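2-hydroxyisobutanoyl-CoA mutase large subunit (Aquincola tertiaricarbonis, PDB 4R3U) catalyses, with its small cobalamin-binding partner subunit, the isomerization of 2-hydroxyisobutyryl-CoA and (S)-3-hydroxybutyryl-CoA. Local coordinates at residues L338-Q343 / G372-H377. Residues are numbered along the deposited sequence; the frame is centred on the assembly and turned at random.
With 3HC (3-hydroxybutanoyl-coenzyme A), chain E.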
loop_
_atom_site.group_PDB
_atom_site.type_symbol
_atom_site.label_atom_id
_atom_site.label_comp_id
_atom_site.label_asym_id
_atom_site.label_seq_id
_atom_site.Cartn_x
_atom_site.Cartn_y
_atom_site.Cartn_z
ATOM N N LEU A 338 0.840 24.357 -11.652
ATOM C CA LEU A 338 -0.218 23.380 -11.870
ATOM C C LEU A 338 -0.688 22.823 -10.542
ATOM O O LEU A 338 0.116 22.328 -9.755
ATOM C CB LEU A 338 0.271 22.241 -12.810
ATOM C CG LEU A 338 -0.749 21.185 -13.252
ATOM C CD1 LEU A 338 -0.519 20.771 -14.685
ATOM C CD2 LEU A 338 -0.704 19.952 -12.344
ATOM N N ARG A 339 -1.988 22.922 -10.301
ATOM C CA ARG A 339 -2.658 22.385 -9.121
ATOM C C ARG A 339 -3.559 21.287 -9.680
ATOM O O ARG A 339 -4.171 21.487 -10.742
ATOM C CB ARG A 339 -3.510 23.452 -8.374
ATOM C CG ARG A 339 -2.733 24.645 -7.793
ATOM C CD ARG A 339 -3.684 25.702 -7.274
ATOM N NE ARG A 339 -4.668 26.054 -8.302
ATOM C CZ ARG A 339 -5.928 26.402 -8.076
ATOM N NH1 ARG A 339 -6.392 26.487 -6.837
ATOM N NH2 ARG A 339 -6.732 26.671 -9.086
ATOM N N PHE A 340 -3.608 20.115 -9.005
ATOM C CA PHE A 340 -4.417 18.998 -9.489
ATOM C C PHE A 340 -5.050 18.121 -8.417
ATOM O O PHE A 340 -4.486 17.932 -7.335
ATOM C CB PHE A 340 -3.658 18.141 -10.539
ATOM C CG PHE A 340 -2.619 17.176 -10.007
ATOM C CD1 PHE A 340 -1.351 17.623 -9.629
ATOM C CD2 PHE A 340 -2.882 15.808 -9.942
ATOM C CE1 PHE A 340 -0.373 16.718 -9.188
ATOM C CE2 PHE A 340 -1.915 14.912 -9.463
ATOM C CZ PHE A 340 -0.667 15.369 -9.104
ATOM N N HIS A 341 -6.262 17.616 -8.738
ATOM C CA HIS A 341 -6.976 16.634 -7.950
ATOM C C HIS A 341 -6.552 15.321 -8.584
ATOM O O HIS A 341 -6.310 15.251 -9.800
ATOM C CB HIS A 341 -8.499 16.785 -8.073
ATOM C CG HIS A 341 -9.273 15.640 -7.456
ATOM N ND1 HIS A 341 -9.360 15.472 -6.081
ATOM C CD2 HIS A 341 -9.926 14.620 -8.048
ATOM C CE1 HIS A 341 -10.052 14.376 -5.889
ATOM N NE2 HIS A 341 -10.434 13.837 -7.035
ATOM N N CYS A 342 -6.458 14.282 -7.767
ATOM C CA CYS A 342 -6.059 12.963 -8.237
ATOM C C CYS A 342 -7.066 11.918 -7.745
ATOM O O CYS A 342 -7.598 12.031 -6.647
ATOM C CB CYS A 342 -4.633 12.642 -7.771
ATOM S SG CYS A 342 -3.920 11.145 -8.492
ATOM N N GLN A 343 -7.325 10.912 -8.571
ATOM C CA GLN A 343 -8.150 9.777 -8.205
ATOM C C GLN A 343 -7.339 8.580 -8.598
ATOM O O GLN A 343 -6.689 8.602 -9.645
ATOM C CB GLN A 343 -9.514 9.792 -8.915
ATOM C CG GLN A 343 -10.469 8.683 -8.434
ATOM C CD GLN A 343 -11.853 8.773 -9.038
ATOM O OE1 GLN A 343 -12.267 9.782 -9.614
ATOM N NE2 GLN A 343 -12.623 7.732 -8.880
ATOM N N GLY A 372 2.757 14.872 -5.689
ATOM C CA GLY A 372 2.427 16.233 -5.260
ATOM C C GLY A 372 1.012 16.716 -5.545
ATOM O O GLY A 372 0.806 17.909 -5.785
ATOM N N ALA A 373 0.014 15.799 -5.462
ATOM C CA ALA A 373 -1.417 16.086 -5.660
ATOM C C ALA A 373 -1.937 17.031 -4.550
ATOM O O ALA A 373 -1.422 17.000 -3.417
ATOM C CB ALA A 373 -2.204 14.790 -5.681
ATOM N N GLN A 374 -2.919 17.889 -4.896
ATOM C CA GLN A 374 -3.515 18.902 -3.993
ATOM C C GLN A 374 -4.745 18.363 -3.320
ATOM O O GLN A 374 -5.169 18.872 -2.268
ATOM C CB GLN A 374 -3.916 20.165 -4.780
ATOM C CG GLN A 374 -2.782 21.127 -5.040
ATOM C CD GLN A 374 -1.618 20.528 -5.774
ATOM O OE1 GLN A 374 -1.670 20.264 -6.973
ATOM N NE2 GLN A 374 -0.558 20.242 -5.046
ATOM N N SER A 375 -5.356 17.378 -3.985
ATOM C CA SER A 375 -6.589 16.739 -3.592
ATOM C C SER A 375 -6.548 15.292 -4.067
ATOM O O SER A 375 -5.972 14.988 -5.131
ATOM C CB SER A 375 -7.773 17.501 -4.187
ATOM O OG SER A 375 -9.033 17.006 -3.767
ATOM N N LEU A 376 -7.125 14.384 -3.260
ATOM C CA LEU A 376 -7.129 12.968 -3.579
ATOM C C LEU A 376 -8.372 12.228 -3.184
ATOM O O LEU A 376 -8.813 12.317 -2.037
ATOM C CB LEU A 376 -5.885 12.283 -2.975
ATOM C CG LEU A 376 -5.661 10.761 -3.172
ATOM C CD1 LEU A 376 -5.461 10.402 -4.642
ATOM C CD2 LEU A 376 -4.507 10.275 -2.320
ATOM N N HIS A 377 -8.900 11.426 -4.135
ATOM C CA HIS A 377 -9.956 10.472 -3.913
ATOM C C HIS A 377 -9.279 9.084 -4.050
ATOM O O HIS A 377 -8.670 8.767 -5.087
ATOM C CB HIS A 377 -11.080 10.587 -4.966
ATOM C CG HIS A 377 -12.098 9.471 -4.881
ATOM N ND1 HIS A 377 -13.293 9.624 -4.180
ATOM C CD2 HIS A 377 -12.055 8.218 -5.395
ATOM C CE1 HIS A 377 -13.911 8.459 -4.267
ATOM N NE2 HIS A 377 -13.222 7.591 -5.009
HETATM N N1A 3HC E . 0.873 26.331 2.272
HETATM C C2A 3HC E . -0.014 27.514 2.349
HETATM N N3A 3HC E . -1.314 27.276 1.708
HETATM C C4A 3HC E . -1.617 26.086 1.138
HETATM C C5A 3HC E . -0.739 25.061 1.110
HETATM C C6A 3HC E . 0.491 25.200 1.653
HETATM N N6A 3HC E . 1.316 24.156 1.592
HETATM N N7A 3HC E . -1.341 24.040 0.494
HETATM C C8A 3HC E . -2.569 24.421 0.155
HETATM N N9A 3HC E . -2.729 25.689 0.522
HETATM C C1B 3HC E . -3.924 26.573 0.365
HETATM C C2B 3HC E . -4.249 26.862 -1.086
HETATM O O2B 3HC E . -3.517 27.989 -1.579
HETATM C C3B 3HC E . -5.743 27.131 -1.029
HETATM O O3B 3HC E . -6.007 28.489 -0.600
HETATM P P3B 3HC E . -7.100 29.446 -1.306
HETATM O O7A 3HC E . -8.365 28.710 -1.110
HETATM O O8A 3HC E . -6.975 30.688 -0.505
HETATM O O9A 3HC E . -6.598 29.533 -2.697
HETATM C C4B 3HC E . -6.231 26.187 0.064
HETATM O O4B 3HC E . -5.078 25.894 0.910
HETATM C C5B 3HC E . -6.844 24.910 -0.537
HETATM O O5B 3HC E . -5.802 24.066 -1.076
HETATM P P1A 3HC E . -5.681 23.673 -2.652
HETATM O O1A 3HC E . -6.316 24.699 -3.524
HETATM O O2A 3HC E . -4.284 23.295 -2.924
HETATM O O3A 3HC E . -6.550 22.282 -2.578
HETATM P P2A 3HC E . -8.116 22.070 -2.957
HETATM O O4A 3HC E . -8.458 20.668 -2.675
HETATM O O5A 3HC E . -8.964 23.141 -2.378
HETATM O O6A 3HC E . -8.066 22.306 -4.520
HETATM C CBP 3HC E . -7.999 21.749 -6.877
HETATM C CCP 3HC E . -7.463 21.410 -5.470
HETATM C CDP 3HC E . -7.443 23.134 -7.236
HETATM C CEP 3HC E . -7.441 20.742 -7.890
HETATM C CAP 3HC E . -9.564 21.781 -6.897
HETATM O OAP 3HC E . -10.134 22.220 -8.150
HETATM C C9P 3HC E . -10.294 20.530 -6.330
HETATM O O9P 3HC E . -10.551 20.430 -5.129
HETATM N N8P 3HC E . -10.707 19.625 -7.233
HETATM C C7P 3HC E . -11.468 18.439 -6.825
HETATM C C6P 3HC E . -12.026 17.724 -8.047
HETATM C C5P 3HC E . -12.742 16.420 -7.682
HETATM O O5P 3HC E . -12.755 15.966 -6.534
HETATM N N4P 3HC E . -13.341 15.842 -8.729
HETATM C C3P 3HC E . -14.062 14.583 -8.617
HETATM C C2P 3HC E . -14.076 13.943 -9.979
HETATM S S1P 3HC E . -14.870 12.307 -9.947
HETATM C C1 3HC E . -14.721 11.949 -11.706
HETATM O O1 3HC E . -14.923 12.779 -12.591
HETATM C C2 3HC E . -14.225 10.541 -12.080
HETATM C C3 3HC E . -15.328 9.486 -11.967
HETATM O O3 3HC E . -15.847 9.486 -10.642
HETATM C C4 3HC E . -16.451 9.737 -12.985
#
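Gln374 and Phe340 bond to each other twice, once through backbone and once through a side-chain carbonyl that takes the place of a backbone one. Gln374 OE1 accepts Phe340 N on an in-plane lone pair at 2.8 Å, Gln374 N gives its hydrogen to Phe340 O at 2.9 Å, and Gln374 NE2 reaches back to Gly372 O. The bend at chi2 (57°) turns CD toward the partner strand. An alanine at Gln374 would probably leave Phe340 N and Gly372 O without these mates at the start of the pairing. Regular parallel pairing follows: Cys342 N to Ser375 O, and His377 N to Cys342 O at 2.9 Å. On the coenzyme A face, His341 ND1 and Ser375 OG are hydrogen-bonded at 2.8 Å, the hydroxyl also bonded by Arg99, while pantetheine O5P lies over the centre of the imidazole. On the other face, Ala373 CA sits over the Phe340 ring in a CH-pi contact. Gln343 and His377 run side by side; Gln343 NE2 bonds to Asn379 and His377 ND1 to the backbone N of Ile101. The two strands belong to a beta-alpha-beta unit of the TIM barrel: helix 357-370 packs on Cys342 and Leu376, and strands 298-302 and 97-102 flank the pair.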